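Local coordinates for protein amicyanin (Paracoccus versutus, PDB 1ID2) that transfers electrons as a type 1 blue copper protein, probably accepting them from methylamine dehydrogenase and passing them to a c-type cytochrome, at residues Y91-T94 / P95-F98; M72-K75 / D76-Y79. All coordinates share one frame; numbering follows the deposited sequence.

Interaction 1 of 2, residues Y91-T94 / P95-F98; sequences YFCT and PHPF. With CU (copper (II) ion), chain D.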
loop_
_atom_site.group_PDB
_atom_site.type_symbol
_atom_site.label_atom_id
_atom_site.label_comp_id
_atom_site.label_asym_id
_atom_site.label_seq_id
_atom_site.Cartn_x
_atom_site.Cartn_y
_atom_site.Cartn_z
ATOM N N TYR A 91 -7.381 0.270 2.904
ATOM C CA TYR A 91 -6.687 1.517 2.649
ATOM C C TYR A 91 -7.454 2.253 1.576
ATOM O O TYR A 91 -8.330 1.683 0.924
ATOM C CB TYR A 91 -5.235 1.274 2.208
ATOM C CG TYR A 91 -5.101 0.386 0.994
ATOM C CD1 TYR A 91 -5.009 0.931 -0.283
ATOM C CD2 TYR A 91 -5.119 -1.005 1.117
ATOM C CE1 TYR A 91 -4.958 0.122 -1.401
ATOM C CE2 TYR A 91 -5.063 -1.820 0.004
ATOM C CZ TYR A 91 -4.990 -1.239 -1.257
ATOM O OH TYR A 91 -4.896 -2.036 -2.367
ATOM N N PHE A 92 -7.084 3.511 1.386
ATOM C CA PHE A 92 -7.685 4.357 0.388
ATOM C C PHE A 92 -6.600 5.352 -0.015
ATOM O O PHE A 92 -5.512 5.374 0.569
ATOM C CB PHE A 92 -8.922 5.080 0.978
ATOM C CG PHE A 92 -8.609 5.928 2.182
ATOM C CD1 PHE A 92 -8.428 5.340 3.428
ATOM C CD2 PHE A 92 -8.365 7.290 2.050
ATOM C CE1 PHE A 92 -7.992 6.086 4.508
ATOM C CE2 PHE A 92 -7.928 8.046 3.142
ATOM C CZ PHE A 92 -7.735 7.424 4.380
ATOM N N CYS A 93 -6.872 6.126 -1.055
ATOM C CA CYS A 93 -5.921 7.092 -1.559
ATOM C C CYS A 93 -6.388 8.426 -1.049
ATOM O O CYS A 93 -7.564 8.742 -1.139
ATOM C CB CYS A 93 -5.908 7.063 -3.093
ATOM S SG CYS A 93 -4.858 8.318 -3.772
ATOM N N THR A 94 -5.506 9.122 -0.355
ATOM C CA THR A 94 -5.872 10.276 0.442
ATOM C C THR A 94 -6.624 11.349 -0.344
ATOM O O THR A 94 -7.661 11.825 0.095
ATOM C CB THR A 94 -4.612 10.891 1.100
ATOM O OG1 THR A 94 -4.074 9.958 2.038
ATOM C CG2 THR A 94 -4.947 12.194 1.820
ATOM N N PRO A 95 -6.113 11.746 -1.519
ATOM C CA PRO A 95 -6.852 12.759 -2.272
ATOM C C PRO A 95 -8.014 12.199 -3.124
ATOM O O PRO A 95 -8.866 12.957 -3.603
ATOM C CB PRO A 95 -5.762 13.403 -3.121
ATOM C CG PRO A 95 -4.836 12.266 -3.390
ATOM C CD PRO A 95 -4.776 11.518 -2.096
ATOM N N HIS A 96 -8.086 10.871 -3.226
ATOM C CA HIS A 96 -9.083 10.178 -4.044
ATOM C C HIS A 96 -9.701 9.053 -3.231
ATOM O O HIS A 96 -9.443 7.869 -3.496
ATOM C CB HIS A 96 -8.410 9.583 -5.290
ATOM C CG HIS A 96 -7.510 10.540 -6.020
ATOM N ND1 HIS A 96 -6.228 10.187 -6.382
ATOM C CD2 HIS A 96 -7.726 11.840 -6.348
ATOM C CE1 HIS A 96 -5.697 11.271 -6.913
ATOM N NE2 HIS A 96 -6.561 12.302 -6.907
ATOM N N PRO A 97 -10.506 9.399 -2.202
ATOM C CA PRO A 97 -10.984 8.427 -1.215
ATOM C C PRO A 97 -11.970 7.399 -1.785
ATOM O O PRO A 97 -12.355 6.461 -1.109
ATOM C CB PRO A 97 -11.651 9.296 -0.152
ATOM C CG PRO A 97 -11.408 10.717 -0.575
ATOM C CD PRO A 97 -11.166 10.700 -2.012
ATOM N N PHE A 98 -12.399 7.599 -3.020
ATOM C CA PHE A 98 -13.218 6.618 -3.689
ATOM C C PHE A 98 -12.364 5.451 -4.128
ATOM O O PHE A 98 -12.900 4.431 -4.563
ATOM C CB PHE A 98 -13.895 7.239 -4.907
ATOM C CG PHE A 98 -12.943 7.955 -5.827
ATOM C CD1 PHE A 98 -12.315 7.275 -6.861
ATOM C CD2 PHE A 98 -12.673 9.303 -5.655
ATOM C CE1 PHE A 98 -11.434 7.917 -7.705
ATOM C CE2 PHE A 98 -11.793 9.971 -6.523
ATOM C CZ PHE A 98 -11.178 9.274 -7.544
HETATM CU CU CU D . -5.268 8.298 -5.772
#

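Interaction 2 of 2, residues M72-K75 / D76-Y79; sequences MMTK and DQAY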
loop_
_atom_site.group_PDB
_atom_site.type_symbol
_atom_site.label_atom_id
_atom_site.label_comp_id
_atom_site.label_asym_id
_atom_site.label_seq_id
_atom_site.Cartn_x
_atom_site.Cartn_y
_atom_site.Cartn_z
ATOM N N MET A 72 3.046 10.242 -1.447
ATOM C CA MET A 72 2.547 10.158 -2.837
ATOM C C MET A 72 3.567 9.567 -3.828
ATOM O O MET A 72 4.749 9.901 -3.766
ATOM C CB MET A 72 2.138 11.549 -3.336
ATOM C CG MET A 72 1.130 12.278 -2.446
ATOM S SD MET A 72 -0.451 11.432 -2.295
ATOM C CE MET A 72 -0.850 11.402 -3.959
ATOM N N MET A 73 3.123 8.608 -4.641
ATOM C CA MET A 73 3.918 8.053 -5.740
ATOM C C MET A 73 3.502 8.805 -6.979
ATOM O O MET A 73 2.327 9.166 -7.158
ATOM C CB MET A 73 3.614 6.570 -5.993
ATOM C CG MET A 73 3.956 5.617 -4.864
ATOM S SD MET A 73 3.094 4.005 -4.967
ATOM C CE MET A 73 1.745 4.252 -3.803
ATOM N N THR A 74 4.498 9.164 -7.766
ATOM C CA THR A 74 4.261 9.602 -9.116
ATOM C C THR A 74 4.525 8.387 -9.980
ATOM O O THR A 74 4.659 7.254 -9.463
ATOM C CB THR A 74 5.195 10.758 -9.489
ATOM O OG1 THR A 74 6.559 10.331 -9.409
ATOM C CG2 THR A 74 4.995 11.910 -8.526
ATOM N N LYS A 75 4.482 8.601 -11.287
ATOM C CA LYS A 75 4.495 7.522 -12.260
ATOM C C LYS A 75 5.692 6.583 -12.075
ATOM O O LYS A 75 6.839 7.024 -12.020
ATOM C CB LYS A 75 4.494 8.115 -13.676
ATOM C CG LYS A 75 4.430 7.071 -14.742
ATOM C CD LYS A 75 4.444 7.711 -16.104
ATOM C CE LYS A 75 4.533 6.669 -17.200
ATOM N NZ LYS A 75 3.620 5.538 -16.943
ATOM N N ASP A 76 5.404 5.286 -12.077
ATOM C CA ASP A 76 6.368 4.211 -11.811
ATOM C C ASP A 76 7.229 4.377 -10.583
ATOM O O ASP A 76 8.360 3.892 -10.539
ATOM C CB ASP A 76 7.259 3.944 -13.024
ATOM C CG ASP A 76 6.466 3.558 -14.235
ATOM O OD1 ASP A 76 6.658 4.253 -15.255
ATOM O OD2 ASP A 76 5.602 2.637 -14.136
ATOM N N GLN A 77 6.668 4.985 -9.551
ATOM C CA GLN A 77 7.215 4.791 -8.234
ATOM C C GLN A 77 6.462 3.671 -7.567
ATOM O O GLN A 77 5.433 3.195 -8.072
ATOM C CB GLN A 77 7.141 6.090 -7.452
ATOM C CG GLN A 77 8.037 7.107 -8.084
ATOM C CD GLN A 77 8.191 8.350 -7.262
ATOM O OE1 GLN A 77 7.211 8.932 -6.793
ATOM N NE2 GLN A 77 9.422 8.815 -7.141
ATOM N N ALA A 78 7.098 3.101 -6.560
ATOM C CA ALA A 78 6.522 1.991 -5.855
ATOM C C ALA A 78 6.565 2.302 -4.349
ATOM O O ALA A 78 7.220 3.256 -3.929
ATOM C CB ALA A 78 7.290 0.730 -6.199
ATOM N N TYR A 79 5.793 1.569 -3.555
ATOM C CA TYR A 79 5.741 1.805 -2.115
ATOM C C TYR A 79 5.457 0.500 -1.383
ATOM O O TYR A 79 4.691 -0.332 -1.872
ATOM C CB TYR A 79 4.667 2.847 -1.806
ATOM C CG TYR A 79 4.697 3.383 -0.395
ATOM C CD1 TYR A 79 3.827 2.879 0.560
ATOM C CD2 TYR A 79 5.539 4.435 -0.035
ATOM C CE1 TYR A 79 3.777 3.394 1.823
ATOM C CE2 TYR A 79 5.494 4.965 1.251
ATOM C CZ TYR A 79 4.596 4.433 2.167
ATOM O OH TYR A 79 4.461 4.934 3.436
HETATM O O HOH W 1 3.559 2.271 -16.282
#

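Interaction 1 of 2, residues Y91-T94 / P95-F98
C93 and H96 face each other across a tight turn in the loop that leaves strand 87-92, and both hold the copper ion of the type 1 site. C93 SG binds copper at 2.0 Å and H96 ND1 at 2.2 Å, with an angle of about 110° between the two bonds. The thiolate reaches the metal because its sulfur lies anti to the backbone N of C93 (chi1 175°), whereas the imidazole folds back beside its own backbone N. The sulfur approaches the H96 ring obliquely. P95 fills the corner between the two ligands: its CG lies over the centre of one face of the H96 imidazole, 3.7 Å above the plane, while its CD rests 3.6 Å from C93 SG. The imidazole is thus held by the metal bond at ND1 and by P95 over one face. In the backbone, T94 and P95 occupy the corners of a turn close to type I, closed by a weak hydrogen bond of 3.0 Å from H96 N to C93 O. The same carbonyl has a CA-H...O contact from P97 CA, and farther back F92 CD2 meets P97 CB loosely at 4.4 Å. This is the cysteine–histidine ligand loop characteristic of cupredoxins. H54 supplies another copper ligand, M99 completes the site, and N55 OD1 accepts a hydrogen bond from T94 N. Strand 87-92 enters the loop with Y91 paired to G101 of strand 100-105, and strand 57-58 flanks it through A57, which bonds to the backbone of F92.

Interaction 2 of 2, residues M72-K75 / D76-Y79
The side-chain amide of Q77 folds back onto T74 across the turn that opens strand 77-83. T74 N donates an almost straight hydrogen bond (176° at the hydrogen) to Q77 OE1 at 2.9 Å, arriving somewhat tilted from the plane of the amide carbonyl. The T74 hydroxyl adds a weak bond to the same oxygen, OG1 to OE1 3.0 Å; with chi1 at 61°, OG1 sits between its backbone N and carbonyl carbon, facing the amide. Q77 delivers OE1 by starting beside its own backbone N and then running extended through chi2 (-171°). The main chain closes the turn with Q77 N to T74 O at 3.0 Å, and K75 and D76 take its corners in a turn that resembles type II, with D76 in the left-handed region. M73 and Q77 pass each other in opposite directions, CB to CB 3.8 Å. The M73 chain runs on past CG, crossing the Y79 side chain at about a right angle, and sets SD 3.7 Å from Y79 CB; the bend at its last torsion then leaves CE against the same carbon. At the corner K75 and D76 lie side by side. The K75 chain stays extended until its final bond, where a bend leaves NZ and D76 OD1 in a long salt bridge of 3.7 Å. A water donates to D76 OD2 and weakly accepts from K75 NZ, whose firmer partner is the carbonyl of G49. Main-chain bonding joins M73 to the copper ligand H54. The chemistry therefore divides: the amide oxygen, held by one firm and one weak bond, reinforces the main-chain closure, methionine sulfur packs inward, and the exposed ion pair is probably weak and softened by water.

In the fold
Along the chain, interaction 2 comes first: it closes the turn that leads from the loop after strand 68-69 into strand 77-83, a member of the five-stranded sheet. The chain then returns along strand 87-92, in the three-stranded sheet, and interaction 1 closes the turn beyond it, ahead of strand 100-105. The two are thus in series, neither nested nor crossed, and their centres are about 15 Å apart. They nevertheless meet near the metal, where M72 CE packs against P95 CG at 4.1 Å. Loops next to both sheets thus come together at the copper end of the barrel.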